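Local coordinates for protein BT_4661 (Bacteroides thetaiotaomicron, PDB 4AK2) that probably binds heparin and heparan sulphate at the cell surface, as a SusE-like glycan-binding protein represented here by its ligand-binding domain, at residues A[193-198]-A[209-214]; A[173-178]-A[185-190]. All blocks are in the same frame, centred on the assembly; numbering follows the deposited sequence.

In the fold
Both contacts fold the chain back on itself, and helix 187-195, in a domain mainly of strands and loops, serves each in turn. Running from the N terminus, the chain leaves strand 163-168, passes through 173-178 and returns at 185-190, where contact 2 closes a small loop that contains part of strand 178-179 and ends at the start of the helix. Contact 1 opens only afterwards: 193-198 carries the C-terminal end of the helix, and 209-214 comes back to it from the loop before strand 220-222. The two closures therefore follow in series, neither crossing nor enclosing the other, with centres about 19 Å apart. Together they tie both ends of one helix to flanking loops.

Contact 1 (A[193-198]-A[209-214]); sequences NSYDAT and FENTTN. With NA (sodium ion), chain D.
Y195, in the last turn of helix 187-195, reaches the loop residue N211 through a hydrogen bond from its hydroxyl, which carries nearly the whole contact. OH of Y195 donates to OD1 of N211 at 2.5 Å, a short bond that meets the C=O at 117° with the donor tilted slightly out of the carbonyl plane. Ring and amide planes stand 85° apart, OD1 lying at the ring edge. With CG of Y195 anti to the backbone N (chi1 168°), the ring extends across the 11.1 Å between the CA atoms of Y195 and N211.

Locally, D196 OD1 accepts from T198 N at 2.8 Å in an Asx turn just beyond the helix. S194 OG separately holds a sodium ion at 2.6 Å, which L235 O also binds. The side chain of E210, salt-bridged to R203, is about 5 Å from a bound sulphated glucosamine, so this loop lies beside the glycan.

A phenylalanine in place of Y195 would probably leave N211 OD1 without this donor and the loop less firmly tied to the helix. Since N211 ND2 bonds to K204 O and S207 O, both ends of the amide are engaged, fixing its orientation and making the link specific.

Contact 2 (A[173-178]-A[185-190]); sequences DSHISG and DNFLSE
A capping box starts helix 187-195, and the loop 173-178 packs against that N-terminal end. N186 is the N-cap: its OD1 accepts from S189 N at 3.1 Å, almost in line with the C=O bond, while S189 OG takes the N-H of N186 in return. ND2 of N186 bonds to A179 O. CG of N186 sits between its own backbone N and carbonyl carbon (chi1 58°), which turns the amide oxygen back over the first turn. Across the contact, F187 N donates to I176 O at 3.0 Å, so the loop takes up an N-H of the first helical turn.

Beside this bond, H175 and F187 point the same way and stack face to face, their centroids 4.2 Å apart and planes inclined by 26°. CE1 of F187 lies over the centre of the imidazole. I176 crosses N186 at about a right angle, its CG2 3.8 Å from CB of N186. Water 3 joins I176 O and G178 O to L188 N, and water 2 links S174 O to E190 OE1.

H175 NE2 bonds to N238 OD1, which limits rotation of the imidazole. Strand 163-168 packs alongside: Y166 meets the ring of F187 and pairs by backbone with G178, while L188 rests on F164 and Y166, setting the helix start against the sheet.

Contact 1 (A[193-198]-A[209-214])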
ATOM      1  N   ASN A 193      20.009   2.606   3.397  1.00 14.96           N
ATOM      2  CA  ASN A 193      21.368   2.556   3.879  1.00 17.53           C
ATOM      3  C   ASN A 193      21.699   1.229   4.587  1.00 16.19           C
ATOM      4  O   ASN A 193      22.826   0.718   4.495  1.00 19.03           O
ATOM      5  CB  ASN A 193      21.627   3.761   4.766  1.00 20.87           C
ATOM      6  CG  ASN A 193      21.495   5.123   4.018  1.00 33.77           C
ATOM      7  OD1 ASN A 193      21.240   5.235   2.783  1.00 35.38           O
ATOM      8  ND2 ASN A 193      21.641   6.184   4.793  1.00 44.05           N
ATOM      9  N   SER A 194      20.689   0.641   5.244  1.00 17.00           N
ATOM     10  CA  SER A 194      20.884  -0.648   5.900  1.00 17.59           C
ATOM     11  C   SER A 194      21.116  -1.802   4.913  1.00 17.51           C
ATOM     12  O   SER A 194      21.764  -2.790   5.255  1.00 22.41           O
ATOM     13  CB  SER A 194      19.686  -0.978   6.807  1.00 19.62           C
ATOM     14  OG  SER A 194      18.601  -1.538   6.096  1.00 18.10           O
ATOM     15  N   TYR A 195      20.581  -1.660   3.697  1.00 15.05           N
ATOM     16  CA  TYR A 195      20.883  -2.593   2.603  1.00 17.70           C
ATOM     17  C   TYR A 195      22.310  -2.360   2.068  1.00 17.14           C
ATOM     18  O   TYR A 195      23.072  -3.321   1.889  1.00 18.25           O
ATOM     19  CB  TYR A 195      19.823  -2.472   1.509  1.00 16.27           C
ATOM     20  CG  TYR A 195      20.180  -3.173   0.230  1.00 16.61           C
ATOM     21  CD1 TYR A 195      20.897  -2.540  -0.747  1.00 16.68           C
ATOM     22  CD2 TYR A 195      19.821  -4.508   0.025  1.00 16.07           C
ATOM     23  CE1 TYR A 195      21.260  -3.190  -1.906  1.00 16.48           C
ATOM     24  CE2 TYR A 195      20.187  -5.165  -1.137  1.00 16.78           C
ATOM     25  CZ  TYR A 195      20.893  -4.508  -2.106  1.00 15.51           C
ATOM     26  OH  TYR A 195      21.257  -5.131  -3.271  1.00 19.38           O
ATOM     27  N   ASP A 196      22.657  -1.102   1.783  1.00 17.39           N
ATOM     28  CA  ASP A 196      24.008  -0.735   1.307  1.00 18.63           C
ATOM     29  C   ASP A 196      24.176   0.752   1.491  1.00 17.18           C
ATOM     30  O   ASP A 196      23.300   1.518   1.124  1.00 19.49           O
ATOM     31  CB  ASP A 196      24.186  -1.093  -0.179  1.00 21.78           C
ATOM     32  CG  ASP A 196      25.637  -1.091  -0.622  1.00 25.03           C
ATOM     33  OD1 ASP A 196      26.319  -0.060  -0.526  1.00 26.17           O
ATOM     34  OD2 ASP A 196      26.096  -2.120  -1.119  1.00 34.17           O
ATOM     35  N   ALA A 197      25.312   1.150   2.043  1.00 21.28           N
ATOM     36  CA  ALA A 197      25.590   2.555   2.277  1.00 22.05           C
ATOM     37  C   ALA A 197      25.568   3.360   0.963  1.00 19.67           C
ATOM     38  O   ALA A 197      25.335   4.559   0.992  1.00 25.65           O
ATOM     39  CB  ALA A 197      26.928   2.722   2.984  1.00 27.24           C
ATOM     40  N   THR A 198      25.792   2.698  -0.178  1.00 22.84           N
ATOM     41  CA  THR A 198      25.798   3.370  -1.494  1.00 24.58           C
ATOM     42  C   THR A 198      24.471   3.277  -2.259  1.00 21.70           C
ATOM     43  O   THR A 198      24.375   3.705  -3.401  1.00 26.54           O
ATOM     44  CB  THR A 198      26.932   2.828  -2.400  1.00 23.82           C
ATOM     45  OG1 THR A 198      26.649   1.450  -2.727  1.00 28.01           O
ATOM     46  CG2 THR A 198      28.265   2.920  -1.686  1.00 32.24           C
ATOM     47  N   PHE A 209      16.454  -7.727 -10.180  1.00 13.90           N
ATOM     48  CA  PHE A 209      17.562  -7.719 -11.138  1.00 14.74           C
ATOM     49  C   PHE A 209      18.903  -7.299 -10.531  1.00 15.29           C
ATOM     50  O   PHE A 209      19.953  -7.738 -11.022  1.00 18.34           O
ATOM     51  CB  PHE A 209      17.178  -6.900 -12.375  1.00 15.38           C
ATOM     52  CG  PHE A 209      16.141  -7.604 -13.193  1.00 15.70           C
ATOM     53  CD1 PHE A 209      16.513  -8.621 -14.059  1.00 17.01           C
ATOM     54  CD2 PHE A 209      14.779  -7.312 -13.027  1.00 16.23           C
ATOM     55  CE1 PHE A 209      15.530  -9.333 -14.739  1.00 17.23           C
ATOM     56  CE2 PHE A 209      13.803  -8.020 -13.708  1.00 18.11           C
ATOM     57  CZ  PHE A 209      14.184  -9.013 -14.584  1.00 19.58           C
ATOM     58  N   GLU A 210      18.855  -6.574  -9.415  1.00 14.66           N
ATOM     59  CA  GLU A 210      20.077  -6.147  -8.714  1.00 16.13           C
ATOM     60  C   GLU A 210      20.497  -7.091  -7.594  1.00 15.61           C
ATOM     61  O   GLU A 210      21.498  -6.836  -6.927  1.00 17.69           O
ATOM     62  CB  GLU A 210      19.916  -4.714  -8.175  1.00 17.02           C
ATOM     63  CG  GLU A 210      19.540  -3.730  -9.249  1.00 20.98           C
ATOM     64  CD  GLU A 210      20.717  -3.319 -10.105  1.00 23.82           C
ATOM     65  OE1 GLU A 210      21.872  -3.493  -9.705  1.00 25.69           O
ATOM     66  OE2 GLU A 210      20.466  -2.851 -11.215  1.00 35.91           O
ATOM     67  N   ASN A 211      19.735  -8.188  -7.388  1.00 14.29           N
ATOM     68  CA  ASN A 211      19.962  -9.118  -6.284  1.00 15.02           C
ATOM     69  C   ASN A 211      19.840 -10.574  -6.716  1.00 15.03           C
ATOM     70  O   ASN A 211      19.563 -11.412  -5.869  1.00 15.67           O
ATOM     71  CB  ASN A 211      19.014  -8.825  -5.127  1.00 15.54           C
ATOM     72  CG  ASN A 211      19.342  -7.516  -4.431  1.00 15.34           C
ATOM     73  OD1 ASN A 211      20.309  -7.440  -3.675  1.00 18.31           O
ATOM     74  ND2 ASN A 211      18.532  -6.487  -4.681  1.00 14.87           N
ATOM     75  N   THR A 212      20.068 -10.876  -7.999  1.00 15.40           N
ATOM     76  CA  THR A 212      19.740 -12.184  -8.519  1.00 15.96           C
ATOM     77  C   THR A 212      20.486 -13.288  -7.789  1.00 16.00           C
ATOM     78  O   THR A 212      19.957 -14.381  -7.687  1.00 19.01           O
ATOM     79  CB  THR A 212      20.038 -12.304 -10.005  1.00 17.62           C
ATOM     80  OG1 THR A 212      21.423 -12.037 -10.236  1.00 20.24           O
ATOM     81  CG2 THR A 212      19.211 -11.331 -10.840  1.00 19.45           C
ATOM     82  N   THR A 213      21.678 -13.023  -7.263  1.00 15.03           N
ATOM     83  CA  THR A 213      22.455 -14.077  -6.604  1.00 17.40           C
ATOM     84  C   THR A 213      22.383 -13.974  -5.100  1.00 15.15           C
ATOM     85  O   THR A 213      23.051 -14.731  -4.399  1.00 16.74           O
ATOM     86  CB  THR A 213      23.945 -14.095  -7.011  1.00 21.13           C
ATOM     87  OG1 THR A 213      24.557 -12.889  -6.538  1.00 24.86           O
ATOM     88  CG2 THR A 213      24.080 -14.241  -8.521  1.00 26.07           C
ATOM     89  N   ASN A 214      21.573 -13.033  -4.603  1.00 14.70           N
ATOM     90  CA  ASN A 214      21.407 -12.898  -3.160  1.00 15.00           C
ATOM     91  C   ASN A 214      20.053 -12.339  -2.786  1.00 15.03           C
ATOM     92  O   ASN A 214      19.947 -11.324  -2.085  1.00 16.81           O
ATOM     93  CB  ASN A 214      22.581 -12.116  -2.503  1.00 18.46           C
ATOM     94  CG  ASN A 214      22.971 -10.828  -3.229  1.00 19.56           C
ATOM     95  OD1 ASN A 214      24.135 -10.686  -3.660  1.00 28.47           O
ATOM     96  ND2 ASN A 214      22.045  -9.923  -3.388  1.00 22.71           N
TER
HETATM   97 NA    NA D1716      17.412  -3.293   7.666  1.00 35.70          NA
HETATM   98  O   HOH W   1      18.886  -4.315   9.165  1.00 39.90           O

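Contact 2 (A[173-178]-A[185-190])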
ATOM      1  N   ASP A 173       7.322   7.723  16.024  1.00 25.88           N
ATOM      2  CA  ASP A 173       7.379   8.954  15.242  1.00 26.08           C
ATOM      3  C   ASP A 173       8.751   9.110  14.594  1.00 22.66           C
ATOM      4  O   ASP A 173       8.888   9.773  13.564  1.00 24.03           O
ATOM      5  CB  ASP A 173       6.973  10.157  16.086  1.00 33.81           C
ATOM      6  CG  ASP A 173       5.461  10.367  16.116  1.00 38.82           C
ATOM      7  OD1 ASP A 173       4.731   9.924  15.186  1.00 34.05           O
ATOM      8  OD2 ASP A 173       4.999  11.010  17.073  1.00 42.48           O
ATOM      9  N   SER A 174       9.758   8.449  15.165  1.00 20.84           N
ATOM     10  CA  SER A 174      11.100   8.507  14.601  1.00 21.67           C
ATOM     11  C   SER A 174      11.235   7.765  13.242  1.00 20.11           C
ATOM     12  O   SER A 174      12.237   7.967  12.544  1.00 22.42           O
ATOM     13  CB  SER A 174      12.123   8.029  15.611  1.00 24.77           C
ATOM     14  OG  SER A 174      11.816   6.663  15.895  1.00 25.10           O
ATOM     15  N   HIS A 175      10.234   6.967  12.848  1.00 17.08           N
ATOM     16  CA  HIS A 175      10.130   6.447  11.479  1.00 15.08           C
ATOM     17  C   HIS A 175       9.547   7.519  10.583  1.00 14.92           C
ATOM     18  O   HIS A 175       8.344   7.561  10.344  1.00 18.85           O
ATOM     19  CB  HIS A 175       9.254   5.196  11.445  1.00 13.07           C
ATOM     20  CG  HIS A 175       9.860   3.992  12.145  1.00 14.03           C
ATOM     21  ND1 HIS A 175       9.263   2.772  12.118  1.00 13.96           N
ATOM     22  CD2 HIS A 175      11.048   3.841  12.840  1.00 14.42           C
ATOM     23  CE1 HIS A 175      10.036   1.890  12.807  1.00 15.16           C
ATOM     24  NE2 HIS A 175      11.145   2.542  13.219  1.00 14.38           N
ATOM     25  N   ILE A 176      10.400   8.421  10.113  1.00 15.12           N
ATOM     26  CA  ILE A 176       9.929   9.635   9.446  1.00 14.94           C
ATOM     27  C   ILE A 176       9.321   9.286   8.083  1.00 13.34           C
ATOM     28  O   ILE A 176       9.952   8.581   7.274  1.00 13.86           O
ATOM     29  CB  ILE A 176      11.064  10.693   9.309  1.00 16.35           C
ATOM     30  CG1 ILE A 176      11.496  11.140  10.728  1.00 19.71           C
ATOM     31  CG2 ILE A 176      10.590  11.889   8.490  1.00 16.25           C
ATOM     32  CD1 ILE A 176      12.719  12.045  10.800  1.00 24.11           C
ATOM     33  N   SER A 177       8.101   9.772   7.842  1.00 14.29           N
ATOM     34  CA  SER A 177       7.363   9.503   6.603  1.00 13.58           C
ATOM     35  C   SER A 177       7.867  10.332   5.432  1.00 14.02           C
ATOM     36  O   SER A 177       8.438  11.405   5.617  1.00 15.56           O
ATOM     37  CB  SER A 177       5.899   9.821   6.806  1.00 15.19           C
ATOM     38  OG  SER A 177       5.351   8.993   7.822  1.00 14.76           O
ATOM     39  N   GLY A 178       7.658   9.856   4.221  1.00 14.38           N
ATOM     40  CA  GLY A 178       7.815  10.621   2.999  1.00 14.97           C
ATOM     41  C   GLY A 178       8.609   9.904   1.943  1.00 14.74           C
ATOM     42  O   GLY A 178       8.931   8.704   2.070  1.00 13.97           O
ATOM     43  N   ASP A 185      16.797  12.637   5.423  1.00 20.07           N
ATOM     44  CA  ASP A 185      16.929  11.537   6.371  1.00 22.23           C
ATOM     45  C   ASP A 185      15.547  11.121   6.836  1.00 19.32           C
ATOM     46  O   ASP A 185      14.872  11.839   7.572  1.00 25.05           O
ATOM     47  CB  ASP A 185      17.755  11.982   7.577  1.00 26.38           C
ATOM     48  CG  ASP A 185      19.182  12.317   7.199  1.00 30.64           C
ATOM     49  OD1 ASP A 185      19.807  11.465   6.531  1.00 39.18           O
ATOM     50  OD2 ASP A 185      19.687  13.410   7.571  1.00 39.53           O
ATOM     51  N   ASN A 186      15.110   9.949   6.403  1.00 16.56           N
ATOM     52  CA  ASN A 186      13.789   9.465   6.797  1.00 16.05           C
ATOM     53  C   ASN A 186      13.801   7.948   6.867  1.00 15.04           C
ATOM     54  O   ASN A 186      14.881   7.330   6.763  1.00 16.01           O
ATOM     55  CB  ASN A 186      12.673  10.018   5.879  1.00 15.28           C
ATOM     56  CG  ASN A 186      12.866   9.689   4.416  1.00 15.62           C
ATOM     57  OD1 ASN A 186      13.630   8.783   4.045  1.00 16.18           O
ATOM     58  ND2 ASN A 186      12.192  10.470   3.543  1.00 16.51           N
ATOM     59  N   PHE A 187      12.632   7.328   7.070  1.00 13.67           N
ATOM     60  CA  PHE A 187      12.644   5.890   7.305  1.00 12.95           C
ATOM     61  C   PHE A 187      13.214   5.174   6.083  1.00 12.57           C
ATOM     62  O   PHE A 187      13.998   4.207   6.232  1.00 13.91           O
ATOM     63  CB  PHE A 187      11.276   5.373   7.697  1.00 13.74           C
ATOM     64  CG  PHE A 187      11.306   3.944   8.136  1.00 12.73           C
ATOM     65  CD1 PHE A 187      12.034   3.568   9.270  1.00 14.93           C
ATOM     66  CD2 PHE A 187      10.622   2.961   7.426  1.00 12.65           C
ATOM     67  CE1 PHE A 187      12.078   2.245   9.707  1.00 14.76           C
ATOM     68  CE2 PHE A 187      10.652   1.640   7.873  1.00 13.42           C
ATOM     69  CZ  PHE A 187      11.380   1.274   9.002  1.00 14.89           C
ATOM     70  N   LEU A 188      12.840   5.631   4.878  1.00 13.20           N
ATOM     71  CA  LEU A 188      13.344   4.952   3.685  1.00 14.14           C
ATOM     72  C   LEU A 188      14.834   5.132   3.484  1.00 13.33           C
ATOM     73  O   LEU A 188      15.503   4.205   3.047  1.00 14.41           O
ATOM     74  CB  LEU A 188      12.596   5.344   2.425  1.00 14.18           C
ATOM     75  CG  LEU A 188      11.177   4.772   2.376  1.00 13.37           C
ATOM     76  CD1 LEU A 188      10.520   5.238   1.088  1.00 15.47           C
ATOM     77  CD2 LEU A 188      11.115   3.236   2.424  1.00 16.42           C
ATOM     78  N   SER A 189      15.397   6.311   3.766  1.00 13.87           N
ATOM     79  CA  SER A 189      16.843   6.422   3.630  1.00 15.67           C
ATOM     80  C   SER A 189      17.566   5.529   4.621  1.00 15.69           C
ATOM     81  O   SER A 189      18.599   4.956   4.316  1.00 16.68           O
ATOM     82  CB  SER A 189      17.343   7.882   3.692  1.00 16.07           C
ATOM     83  OG  SER A 189      17.134   8.433   4.987  1.00 18.26           O
ATOM     84  N   GLU A 190      17.001   5.394   5.813  1.00 15.40           N
ATOM     85  CA  GLU A 190      17.587   4.523   6.816  1.00 14.74           C
ATOM     86  C   GLU A 190      17.515   3.038   6.323  1.00 14.32           C
ATOM     87  O   GLU A 190      18.513   2.288   6.387  1.00 15.84           O
ATOM     88  CB  GLU A 190      16.876   4.682   8.151  1.00 18.37           C
ATOM     89  CG  GLU A 190      17.533   3.821   9.196  1.00 19.68           C
ATOM     90  CD  GLU A 190      16.960   3.997  10.585  1.00 23.33           C
ATOM     91  OE1 GLU A 190      16.286   5.023  10.839  1.00 25.53           O
ATOM     92  OE2 GLU A 190      17.206   3.110  11.428  1.00 26.68           O
TER
HETATM   93  O   HOH W   2      13.915   6.045  11.053  1.00 31.66           O
HETATM   94  O   HOH W   3      10.366   7.531   4.598  1.00 13.71           O
HETATM   95  O   HOH W   4      10.676  12.726   4.584  1.00 20.11           O